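PDB 5COZ: regulatory protein YycH-like domain-containing protein from Eubacterium rectale, which is of unknown function but carries a signal sequence and resembles the regulatory protein YycH, and so may act outside the cytoplasm. Local coordinates for residues N50-K60 with F217-R227; S70-M80 with G103-N111. All coordinates share one frame; numbering follows the deposited sequence.

Contact 1 (N50-K60 with F217-R227); sequences NIWDATSYYVK and FPDVYGIPYSR
With chi1 at -51°, CG of Trp-52 lies anti to its own carbonyl carbon, which turns the indole over Pro-224; chi3 near 64° bends the Arg-227 chain and brings its guanidinium to the far end of the same ring. Pro-224 CG sits 3.5 Å from the centroid of the five-membered ring, almost on its normal, a CH-pi contact, while Asn-50 CB covers the opposite face. Trp-52 CZ3 comes to 3.5 Å from Phe-217 CD2, the two rings meeting obliquely. Indole CZ2 lies over one guanidinium face; Arg-227 NH1, 3.7 Å from Trp-52 CZ2 at the indole edge, forms salt bridges with Glu-300 and Glu-304. With an alanine in place of Trp-52, Pro-224 and the Arg-227 guanidinium would probably lose the flat apolar surface against them, and Ser-302 OG its indole N-H partner. Two tight turns meet alongside: Asp-53 N donates to Gly-222 O (2.9 Å), and the positive phi of Gly-222 suits the type I' turn. Farther along, Lys-60 CD rests on the Tyr-221 ring. Asp-53 OD2 and Asp-219 OD2 stand 4.0 Å apart; a water within 2.6 Å of both, together with Glu-185 N bonded to Asp-53 OD2, probably eases any repulsion between the carboxylates.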
loop_
_atom_site.group_PDB
_atom_site.type_symbol
_atom_site.label_atom_id
_atom_site.label_comp_id
_atom_site.label_asym_id
_atom_site.label_seq_id
_atom_site.Cartn_x
_atom_site.Cartn_y
_atom_site.Cartn_z
ATOM N N ASN A 50 12.787 2.031 -3.548
ATOM C CA ASN A 50 11.807 1.382 -4.433
ATOM C C ASN A 50 11.561 2.170 -5.685
ATOM O O ASN A 50 10.963 3.271 -5.649
ATOM C CB ASN A 50 10.482 1.211 -3.698
ATOM C CG ASN A 50 10.456 0.033 -2.771
ATOM O OD1 ASN A 50 10.950 -1.046 -3.123
ATOM N ND2 ASN A 50 9.791 0.187 -1.616
ATOM N N ILE A 51 12.053 1.630 -6.826
ATOM C CA ILE A 51 11.767 2.233 -8.134
ATOM C C ILE A 51 10.866 1.274 -8.932
ATOM O O ILE A 51 10.536 1.539 -10.088
ATOM C CB ILE A 51 13.018 2.733 -8.914
ATOM C CG1 ILE A 51 14.094 1.649 -9.121
ATOM C CG2 ILE A 51 13.597 3.930 -8.156
ATOM C CD1 ILE A 51 13.827 0.720 -10.318
ATOM N N TRP A 52 10.493 0.139 -8.306
ATOM C CA TRP A 52 9.451 -0.759 -8.820
ATOM C C TRP A 52 9.825 -1.226 -10.225
ATOM O O TRP A 52 10.968 -1.646 -10.416
ATOM C CB TRP A 52 8.077 -0.046 -8.728
ATOM C CG TRP A 52 7.826 0.510 -7.349
ATOM C CD1 TRP A 52 7.982 1.809 -6.941
ATOM C CD2 TRP A 52 7.384 -0.224 -6.194
ATOM N NE1 TRP A 52 7.655 1.929 -5.600
ATOM C CE2 TRP A 52 7.301 0.691 -5.117
ATOM C CE3 TRP A 52 7.132 -1.586 -5.946
ATOM C CZ2 TRP A 52 6.922 0.297 -3.826
ATOM C CZ3 TRP A 52 6.732 -1.975 -4.672
ATOM C CH2 TRP A 52 6.668 -1.048 -3.622
ATOM N N ASP A 53 8.901 -1.147 -11.198
ATOM C CA ASP A 53 9.200 -1.635 -12.533
ATOM C C ASP A 53 9.459 -0.490 -13.520
ATOM O O ASP A 53 9.367 -0.688 -14.738
ATOM C CB ASP A 53 8.043 -2.533 -13.016
ATOM C CG ASP A 53 7.813 -3.741 -12.120
ATOM O OD1 ASP A 53 8.776 -4.200 -11.481
ATOM O OD2 ASP A 53 6.675 -4.219 -12.054
ATOM N N ALA A 54 9.885 0.690 -13.007
ATOM C CA ALA A 54 10.209 1.808 -13.888
ATOM C C ALA A 54 11.396 1.453 -14.782
ATOM O O ALA A 54 12.359 0.860 -14.293
ATOM C CB ALA A 54 10.557 3.028 -13.046
ATOM N N THR A 55 11.305 1.768 -16.085
ATOM C CA THR A 55 12.364 1.364 -17.004
ATOM C C THR A 55 13.383 2.465 -17.240
ATOM O O THR A 55 14.436 2.205 -17.829
ATOM C CB THR A 55 11.785 0.907 -18.346
ATOM O OG1 THR A 55 11.032 1.973 -18.907
ATOM C CG2 THR A 55 10.910 -0.339 -18.222
ATOM N N SER A 56 13.089 3.690 -16.782
ATOM C CA SER A 56 14.008 4.802 -16.942
ATOM C C SER A 56 13.552 5.950 -16.087
ATOM O O SER A 56 12.509 5.865 -15.431
ATOM C CB SER A 56 14.108 5.233 -18.406
ATOM O OG SER A 56 12.997 6.026 -18.766
ATOM N N TYR A 57 14.324 7.045 -16.120
ATOM C CA TYR A 57 13.942 8.256 -15.394
ATOM C C TYR A 57 12.982 9.133 -16.211
ATOM O O TYR A 57 12.545 10.175 -15.716
ATOM C CB TYR A 57 15.176 9.064 -15.010
ATOM C CG TYR A 57 16.057 8.432 -13.954
ATOM C CD1 TYR A 57 15.653 8.368 -12.623
ATOM C CD2 TYR A 57 17.326 7.958 -14.273
ATOM C CE1 TYR A 57 16.506 7.874 -11.626
ATOM C CE2 TYR A 57 18.182 7.459 -13.295
ATOM C CZ TYR A 57 17.771 7.423 -11.969
ATOM O OH TYR A 57 18.635 6.989 -10.987
ATOM N N TYR A 58 12.654 8.749 -17.463
ATOM C CA TYR A 58 11.707 9.529 -18.258
ATOM C C TYR A 58 10.318 9.006 -17.979
ATOM O O TYR A 58 10.019 7.834 -18.285
ATOM C CB TYR A 58 12.041 9.406 -19.743
ATOM C CG TYR A 58 13.199 10.295 -20.111
ATOM C CD1 TYR A 58 14.513 9.892 -19.886
ATOM C CD2 TYR A 58 12.987 11.565 -20.636
ATOM C CE1 TYR A 58 15.590 10.715 -20.221
ATOM C CE2 TYR A 58 14.054 12.398 -20.971
ATOM C CZ TYR A 58 15.352 11.970 -20.758
ATOM O OH TYR A 58 16.396 12.811 -21.053
ATOM N N VAL A 59 9.492 9.831 -17.324
ATOM C CA VAL A 59 8.194 9.394 -16.812
ATOM C C VAL A 59 7.095 10.287 -17.315
ATOM O O VAL A 59 7.229 11.529 -17.326
ATOM C CB VAL A 59 8.222 9.389 -15.255
ATOM C CG1 VAL A 59 6.876 8.983 -14.646
ATOM C CG2 VAL A 59 9.320 8.471 -14.738
ATOM N N LYS A 60 6.000 9.659 -17.740
ATOM C CA LYS A 60 4.816 10.360 -18.195
ATOM C C LYS A 60 3.969 10.868 -17.051
ATOM O O LYS A 60 3.860 10.212 -16.024
ATOM C CB LYS A 60 3.882 9.401 -18.968
ATOM C CG LYS A 60 4.469 8.851 -20.244
ATOM C CD LYS A 60 3.511 7.741 -20.734
ATOM C CE LYS A 60 3.856 7.240 -22.104
ATOM N NZ LYS A 60 3.484 8.252 -23.143
ATOM N N PHE A 217 0.788 -3.961 -5.508
ATOM C CA PHE A 217 0.621 -2.561 -5.791
ATOM C C PHE A 217 0.190 -2.280 -7.223
ATOM O O PHE A 217 1.001 -2.311 -8.137
ATOM C CB PHE A 217 1.949 -1.838 -5.466
ATOM C CG PHE A 217 2.421 -2.133 -4.058
ATOM C CD1 PHE A 217 1.741 -1.618 -2.958
ATOM C CD2 PHE A 217 3.465 -3.029 -3.830
ATOM C CE1 PHE A 217 2.123 -1.956 -1.659
ATOM C CE2 PHE A 217 3.857 -3.364 -2.527
ATOM C CZ PHE A 217 3.199 -2.808 -1.445
ATOM N N PRO A 218 -1.112 -2.000 -7.417
ATOM C CA PRO A 218 -1.622 -1.645 -8.763
ATOM C C PRO A 218 -0.771 -0.534 -9.367
ATOM O O PRO A 218 -0.429 0.445 -8.683
ATOM C CB PRO A 218 -3.041 -1.168 -8.480
ATOM C CG PRO A 218 -3.447 -2.042 -7.289
ATOM C CD PRO A 218 -2.206 -2.029 -6.417
ATOM N N ASP A 219 -0.391 -0.705 -10.645
ATOM C CA ASP A 219 0.515 0.246 -11.237
ATOM C C ASP A 219 0.170 0.571 -12.677
ATOM O O ASP A 219 -0.743 -0.015 -13.266
ATOM C CB ASP A 219 1.950 -0.341 -11.163
ATOM C CG ASP A 219 2.294 -1.545 -12.025
ATOM O OD1 ASP A 219 1.365 -2.289 -12.428
ATOM O OD2 ASP A 219 3.505 -1.776 -12.255
ATOM N N VAL A 220 0.920 1.524 -13.243
ATOM C CA VAL A 220 0.805 1.900 -14.650
ATOM C C VAL A 220 2.215 2.364 -15.037
ATOM O O VAL A 220 2.897 2.982 -14.211
ATOM C CB VAL A 220 -0.344 2.919 -14.905
ATOM C CG1 VAL A 220 -0.092 4.268 -14.241
ATOM C CG2 VAL A 220 -0.619 3.084 -16.401
ATOM N N TYR A 221 2.703 1.954 -16.214
ATOM C CA TYR A 221 4.083 2.255 -16.649
ATOM C C TYR A 221 5.101 1.802 -15.593
ATOM O O TYR A 221 6.164 2.418 -15.419
ATOM C CB TYR A 221 4.255 3.733 -17.033
ATOM C CG TYR A 221 3.367 4.077 -18.206
ATOM C CD1 TYR A 221 3.603 3.530 -19.464
ATOM C CD2 TYR A 221 2.259 4.904 -18.045
ATOM C CE1 TYR A 221 2.734 3.769 -20.531
ATOM C CE2 TYR A 221 1.404 5.180 -19.108
ATOM C CZ TYR A 221 1.645 4.610 -20.346
ATOM O OH TYR A 221 0.790 4.858 -21.379
ATOM N N GLY A 222 4.769 0.705 -14.910
ATOM C CA GLY A 222 5.660 0.111 -13.916
ATOM C C GLY A 222 5.753 0.816 -12.580
ATOM O O GLY A 222 6.517 0.371 -11.731
ATOM N N ILE A 223 4.969 1.881 -12.382
ATOM C CA ILE A 223 5.042 2.712 -11.184
ATOM C C ILE A 223 3.720 2.591 -10.444
ATOM O O ILE A 223 2.654 2.782 -11.052
ATOM C CB ILE A 223 5.385 4.169 -11.588
ATOM C CG1 ILE A 223 6.779 4.195 -12.238
ATOM C CG2 ILE A 223 5.314 5.087 -10.350
ATOM C CD1 ILE A 223 7.133 5.554 -12.894
ATOM N N PRO A 224 3.769 2.277 -9.142
ATOM C CA PRO A 224 2.516 2.097 -8.407
ATOM C C PRO A 224 1.816 3.405 -8.090
ATOM O O PRO A 224 2.484 4.422 -7.830
ATOM C CB PRO A 224 2.958 1.401 -7.109
ATOM C CG PRO A 224 4.342 1.954 -6.851
ATOM C CD PRO A 224 4.948 2.074 -8.276
ATOM N N TYR A 225 0.482 3.364 -8.020
ATOM C CA TYR A 225 -0.215 4.520 -7.475
ATOM C C TYR A 225 0.216 4.689 -6.022
ATOM O O TYR A 225 0.622 3.725 -5.344
ATOM C CB TYR A 225 -1.753 4.391 -7.558
ATOM C CG TYR A 225 -2.253 3.900 -8.877
ATOM C CD1 TYR A 225 -2.121 4.670 -10.024
ATOM C CD2 TYR A 225 -2.921 2.681 -8.974
ATOM C CE1 TYR A 225 -2.560 4.194 -11.271
ATOM C CE2 TYR A 225 -3.367 2.202 -10.196
ATOM C CZ TYR A 225 -3.146 2.949 -11.344
ATOM O OH TYR A 225 -3.647 2.484 -12.523
ATOM N N SER A 226 0.128 5.911 -5.556
ATOM C CA SER A 226 0.635 6.330 -4.267
ATOM C C SER A 226 0.210 5.437 -3.094
ATOM O O SER A 226 -0.978 5.088 -2.952
ATOM C CB SER A 226 0.188 7.766 -4.023
ATOM O OG SER A 226 0.418 8.176 -2.688
ATOM N N ARG A 227 1.202 5.108 -2.256
ATOM C CA ARG A 227 1.039 4.353 -1.015
ATOM C C ARG A 227 1.011 5.296 0.189
ATOM O O ARG A 227 1.091 4.847 1.322
ATOM C CB ARG A 227 2.156 3.324 -0.875
ATOM C CG ARG A 227 2.017 2.213 -1.924
ATOM C CD ARG A 227 3.357 1.594 -2.255
ATOM N NE ARG A 227 4.011 0.900 -1.146
ATOM C CZ ARG A 227 5.210 1.226 -0.647
ATOM N NH1 ARG A 227 5.808 2.350 -1.016
ATOM N NH2 ARG A 227 5.801 0.442 0.250
HETATM O O HOH W 1 4.698 -3.697 -13.620
HETATM O O HOH W 2 8.543 2.741 -16.715
#

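Contact 2 (S70-M80 with G103-N111)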
loop_
_atom_site.group_PDB
_atom_site.type_symbol
_atom_site.label_atom_id
_atom_site.label_comp_id
_atom_site.label_asym_id
_atom_site.label_seq_id
_atom_site.Cartn_x
_atom_site.Cartn_y
_atom_site.Cartn_z
ATOM N N SER A 70 -19.100 -0.597 -9.400
ATOM C CA SER A 70 -20.495 -0.991 -9.247
ATOM C C SER A 70 -21.505 -0.290 -10.171
ATOM O O SER A 70 -22.668 -0.716 -10.192
ATOM C CB SER A 70 -20.923 -0.780 -7.801
ATOM O OG SER A 70 -20.775 0.586 -7.467
ATOM N N GLU A 71 -21.093 0.758 -10.910
ATOM C CA GLU A 71 -22.059 1.510 -11.737
ATOM C C GLU A 71 -22.631 0.671 -12.888
ATOM O O GLU A 71 -23.796 0.830 -13.218
ATOM C CB GLU A 71 -21.467 2.817 -12.267
ATOM C CG GLU A 71 -20.396 2.695 -13.345
ATOM C CD GLU A 71 -19.856 3.991 -13.934
ATOM O OE1 GLU A 71 -20.264 5.086 -13.480
ATOM O OE2 GLU A 71 -18.999 3.904 -14.843
ATOM N N ASN A 72 -21.811 -0.205 -13.485
ATOM C CA ASN A 72 -22.229 -1.084 -14.563
ATOM C C ASN A 72 -22.482 -2.426 -13.908
ATOM O O ASN A 72 -21.535 -3.075 -13.443
ATOM C CB ASN A 72 -21.143 -1.121 -15.631
ATOM C CG ASN A 72 -21.457 -2.000 -16.810
ATOM O OD1 ASN A 72 -21.804 -3.170 -16.677
ATOM N ND2 ASN A 72 -21.259 -1.475 -17.997
ATOM N N LYS A 73 -23.763 -2.821 -13.824
ATOM C CA LYS A 73 -24.145 -4.039 -13.115
ATOM C C LYS A 73 -23.456 -5.290 -13.675
ATOM O O LYS A 73 -23.015 -6.111 -12.874
ATOM C CB LYS A 73 -25.661 -4.207 -13.097
ATOM C CG LYS A 73 -26.114 -5.231 -12.082
ATOM C CD LYS A 73 -27.611 -5.319 -12.096
ATOM C CE LYS A 73 -28.104 -6.377 -11.158
ATOM N NZ LYS A 73 -29.583 -6.415 -11.235
ATOM N N ASP A 74 -23.324 -5.422 -15.014
ATOM C CA ASP A 74 -22.632 -6.566 -15.648
ATOM C C ASP A 74 -21.194 -6.668 -15.163
ATOM O O ASP A 74 -20.737 -7.753 -14.771
ATOM C CB ASP A 74 -22.591 -6.438 -17.187
ATOM C CG ASP A 74 -23.905 -6.589 -17.926
ATOM O OD1 ASP A 74 -24.780 -7.340 -17.436
ATOM O OD2 ASP A 74 -24.026 -6.022 -19.053
ATOM N N LYS A 75 -20.456 -5.534 -15.245
ATOM C CA LYS A 75 -19.061 -5.485 -14.824
ATOM C C LYS A 75 -18.931 -5.808 -13.356
ATOM O O LYS A 75 -17.968 -6.454 -12.939
ATOM C CB LYS A 75 -18.465 -4.086 -15.072
ATOM C CG LYS A 75 -18.177 -3.761 -16.523
ATOM C CD LYS A 75 -17.600 -2.351 -16.587
ATOM C CE LYS A 75 -16.940 -2.059 -17.898
ATOM N NZ LYS A 75 -16.447 -0.656 -17.952
ATOM N N CYS A 76 -19.898 -5.313 -12.549
ATOM C CA CYS A 76 -19.895 -5.553 -11.118
ATOM C C CYS A 76 -20.003 -7.050 -10.839
ATOM O O CYS A 76 -19.246 -7.599 -10.031
ATOM C CB CYS A 76 -21.046 -4.797 -10.477
ATOM S SG CYS A 76 -21.042 -4.932 -8.684
ATOM N N TYR A 77 -20.972 -7.712 -11.492
ATOM C CA TYR A 77 -21.185 -9.130 -11.269
ATOM C C TYR A 77 -20.018 -9.949 -11.805
ATOM O O TYR A 77 -19.702 -10.987 -11.214
ATOM C CB TYR A 77 -22.525 -9.586 -11.874
ATOM C CG TYR A 77 -23.725 -9.310 -10.981
ATOM C CD1 TYR A 77 -23.952 -8.033 -10.452
ATOM C CD2 TYR A 77 -24.666 -10.302 -10.718
ATOM C CE1 TYR A 77 -25.066 -7.765 -9.660
ATOM C CE2 TYR A 77 -25.805 -10.038 -9.956
ATOM C CZ TYR A 77 -25.994 -8.765 -9.425
ATOM O OH TYR A 77 -27.125 -8.520 -8.687
ATOM N N ASP A 78 -19.375 -9.481 -12.885
ATOM C CA ASP A 78 -18.175 -10.171 -13.383
ATOM C C ASP A 78 -17.067 -10.145 -12.314
ATOM O O ASP A 78 -16.408 -11.160 -12.096
ATOM C CB ASP A 78 -17.681 -9.529 -14.688
ATOM C CG ASP A 78 -18.558 -9.822 -15.895
ATOM O OD1 ASP A 78 -19.328 -10.817 -15.851
ATOM O OD2 ASP A 78 -18.416 -9.112 -16.908
ATOM N N LEU A 79 -16.895 -8.991 -11.632
ATOM C CA LEU A 79 -15.912 -8.891 -10.563
ATOM C C LEU A 79 -16.337 -9.809 -9.388
ATOM O O LEU A 79 -15.510 -10.541 -8.816
ATOM C CB LEU A 79 -15.788 -7.441 -10.128
ATOM C CG LEU A 79 -14.836 -7.194 -8.938
ATOM C CD1 LEU A 79 -13.426 -7.748 -9.222
ATOM C CD2 LEU A 79 -14.805 -5.689 -8.587
HETATM N N MSE A 80 -17.639 -9.813 -9.049
HETATM C CA MSE A 80 -18.161 -10.669 -8.014
HETATM C C MSE A 80 -17.776 -12.146 -8.282
HETATM O O MSE A 80 -17.375 -12.838 -7.353
HETATM C CB MSE A 80 -19.703 -10.507 -7.869
HETATM C CG MSE A 80 -20.324 -11.493 -6.855
HETATM SE SE MSE A 80 -20.772 -13.246 -7.621
HETATM C CE MSE A 80 -22.170 -12.620 -8.896
ATOM N N GLY A 103 -25.698 8.423 -5.196
ATOM C CA GLY A 103 -25.321 8.067 -6.560
ATOM C C GLY A 103 -24.360 6.897 -6.678
ATOM O O GLY A 103 -24.018 6.507 -7.796
ATOM N N ASN A 104 -23.916 6.327 -5.541
ATOM C CA ASN A 104 -23.017 5.169 -5.543
ATOM C C ASN A 104 -23.814 3.896 -5.314
ATOM O O ASN A 104 -24.631 3.855 -4.400
ATOM C CB ASN A 104 -21.936 5.303 -4.461
ATOM C CG ASN A 104 -21.052 6.530 -4.584
ATOM O OD1 ASN A 104 -20.774 7.217 -3.595
ATOM N ND2 ASN A 104 -20.575 6.826 -5.788
ATOM N N GLU A 105 -23.561 2.859 -6.118
ATOM C CA GLU A 105 -24.229 1.561 -5.977
ATOM C C GLU A 105 -23.400 0.645 -5.090
ATOM O O GLU A 105 -22.182 0.632 -5.192
ATOM C CB GLU A 105 -24.480 0.875 -7.343
ATOM C CG GLU A 105 -25.219 1.718 -8.379
ATOM C CD GLU A 105 -26.504 2.353 -7.880
ATOM O OE1 GLU A 105 -27.303 1.638 -7.235
ATOM O OE2 GLU A 105 -26.689 3.575 -8.085
ATOM N N ILE A 106 -24.056 -0.071 -4.189
ATOM C CA ILE A 106 -23.388 -1.003 -3.273
ATOM C C ILE A 106 -24.046 -2.364 -3.418
ATOM O O ILE A 106 -25.263 -2.475 -3.261
ATOM C CB ILE A 106 -23.512 -0.473 -1.811
ATOM C CG1 ILE A 106 -22.884 0.935 -1.664
ATOM C CG2 ILE A 106 -22.941 -1.476 -0.773
ATOM C CD1 ILE A 106 -23.484 1.767 -0.525
ATOM N N TYR A 107 -23.249 -3.388 -3.757
ATOM C CA TYR A 107 -23.752 -4.749 -3.906
ATOM C C TYR A 107 -23.115 -5.648 -2.900
ATOM O O TYR A 107 -21.892 -5.605 -2.724
ATOM C CB TYR A 107 -23.474 -5.301 -5.298
ATOM C CG TYR A 107 -24.286 -4.651 -6.377
ATOM C CD1 TYR A 107 -25.531 -5.157 -6.739
ATOM C CD2 TYR A 107 -23.815 -3.525 -7.049
ATOM C CE1 TYR A 107 -26.270 -4.581 -7.762
ATOM C CE2 TYR A 107 -24.549 -2.935 -8.077
ATOM C CZ TYR A 107 -25.782 -3.464 -8.422
ATOM O OH TYR A 107 -26.519 -2.896 -9.436
ATOM N N LEU A 108 -23.923 -6.491 -2.274
ATOM C CA LEU A 108 -23.451 -7.444 -1.282
ATOM C C LEU A 108 -23.904 -8.835 -1.598
ATOM O O LEU A 108 -25.043 -9.037 -2.035
ATOM C CB LEU A 108 -23.972 -7.084 0.133
ATOM C CG LEU A 108 -23.784 -5.618 0.587
ATOM C CD1 LEU A 108 -24.338 -5.419 1.979
ATOM C CD2 LEU A 108 -22.330 -5.222 0.621
ATOM N N TRP A 109 -23.051 -9.819 -1.296
ATOM C CA TRP A 109 -23.389 -11.244 -1.387
ATOM C C TRP A 109 -22.952 -11.875 -0.089
ATOM O O TRP A 109 -21.779 -11.779 0.271
ATOM C CB TRP A 109 -22.716 -11.944 -2.579
ATOM C CG TRP A 109 -23.243 -11.503 -3.896
ATOM C CD1 TRP A 109 -24.211 -12.121 -4.640
ATOM C CD2 TRP A 109 -22.842 -10.351 -4.631
ATOM N NE1 TRP A 109 -24.435 -11.420 -5.798
ATOM C CE2 TRP A 109 -23.573 -10.354 -5.844
ATOM C CE3 TRP A 109 -21.869 -9.346 -4.424
ATOM C CZ2 TRP A 109 -23.389 -9.377 -6.831
ATOM C CZ3 TRP A 109 -21.670 -8.394 -5.416
ATOM C CH2 TRP A 109 -22.457 -8.392 -6.582
ATOM N N ASP A 110 -23.882 -12.491 0.627
ATOM C CA ASP A 110 -23.550 -13.062 1.919
ATOM C C ASP A 110 -23.972 -14.505 2.026
ATOM O O ASP A 110 -25.081 -14.867 1.630
ATOM C CB ASP A 110 -24.279 -12.243 3.011
ATOM C CG ASP A 110 -23.694 -10.862 3.189
ATOM O OD1 ASP A 110 -22.644 -10.752 3.847
ATOM O OD2 ASP A 110 -24.251 -9.900 2.614
ATOM N N ASN A 111 -23.086 -15.332 2.573
ATOM C CA ASN A 111 -23.437 -16.706 2.907
ATOM C C ASN A 111 -23.650 -16.663 4.401
ATOM O O ASN A 111 -22.694 -16.552 5.168
ATOM C CB ASN A 111 -22.371 -17.699 2.454
ATOM C CG ASN A 111 -22.746 -19.133 2.749
ATOM O OD1 ASN A 111 -23.603 -19.415 3.582
ATOM N ND2 ASN A 111 -22.075 -20.061 2.102
HETATM O O HOH W 3 -21.671 3.192 -8.243
HETATM O O HOH W 4 -25.338 -1.021 -10.902
#
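Met-80, a selenomethionine, lays its CG squarely over Trp-109, 3.4 Å from the centroid of the six-membered ring, a CH-pi contact. Its CG is anti to the backbone N (chi1 175°), and the bends that follow carry SE over the five-membered ring of the same indole in a Met-aromatic contact. The Trp-109 edge in turn points at Tyr-77: CZ2 stands over the centre of the phenol face in a T-shaped pair whose planes are 82° apart. Tyr-77 then presents its own edge to the face of Tyr-107, an offset edge-to-face pair with CE1 3.9 Å from Tyr-107 CE1. The two near-perpendicular contacts in series are likely to limit how far the Tyr-77 ring can turn. Cys-76 closes the packing beside them, SG reaching to 3.5 Å from Tyr-107 CD2 and approaching that ring obliquely.

Toward Ser-70 the contact becomes polar and watery. The Ser-70 hydroxyl donates to Glu-105 O (2.7 Å), tilted from the carbonyl plane, and accepts from a water that also takes the N-H of Glu-105. A second water donates to Ser-70 O and bonds to Tyr-107 OH, lying at the edge of that ring. Here the exposed Lys-73 merely passes its extended chain across the phenol end, CG 3.6 Å from Tyr-107 OH, and Glu-105 turns its carboxylate away to His-98 and Ser-100.

Helix 73-87 is capped at its start by Asn-72 OD1, which accepts from Lys-75 N; its 73-80 part runs at 33° to strand 104-111, the axes 10.5 Å apart at closest. It packs on one face of the antiparallel sheet, where the strand lies between 95-101 and 116-120; Ile-120 of the latter extends the apolar floor under Cys-76 and Met-80.

In the fold
Contacts 1 and 2 lie at separate places, their centres 29 Å apart and their nearest atoms about 12 Å apart, with no direct touch. The chain joins them, since strand 58-66, which begins in contact 1, is followed directly by helix 73-87 of contact 2. Both also reach the same antiparallel sheet: contact 1 through strands 211-220 and 223-224, contact 2 through strand 104-111. Contact 1 ties that sheet to the mixed sheet containing strand 58-66, whereas contact 2 covers it with a helix; the centre of contact 2 lies about 24 Å from the centre of the chain, that of contact 1 about 13 Å. The sodium ion is bound elsewhere, by Gln-208 and Asp-210, outside both contacts.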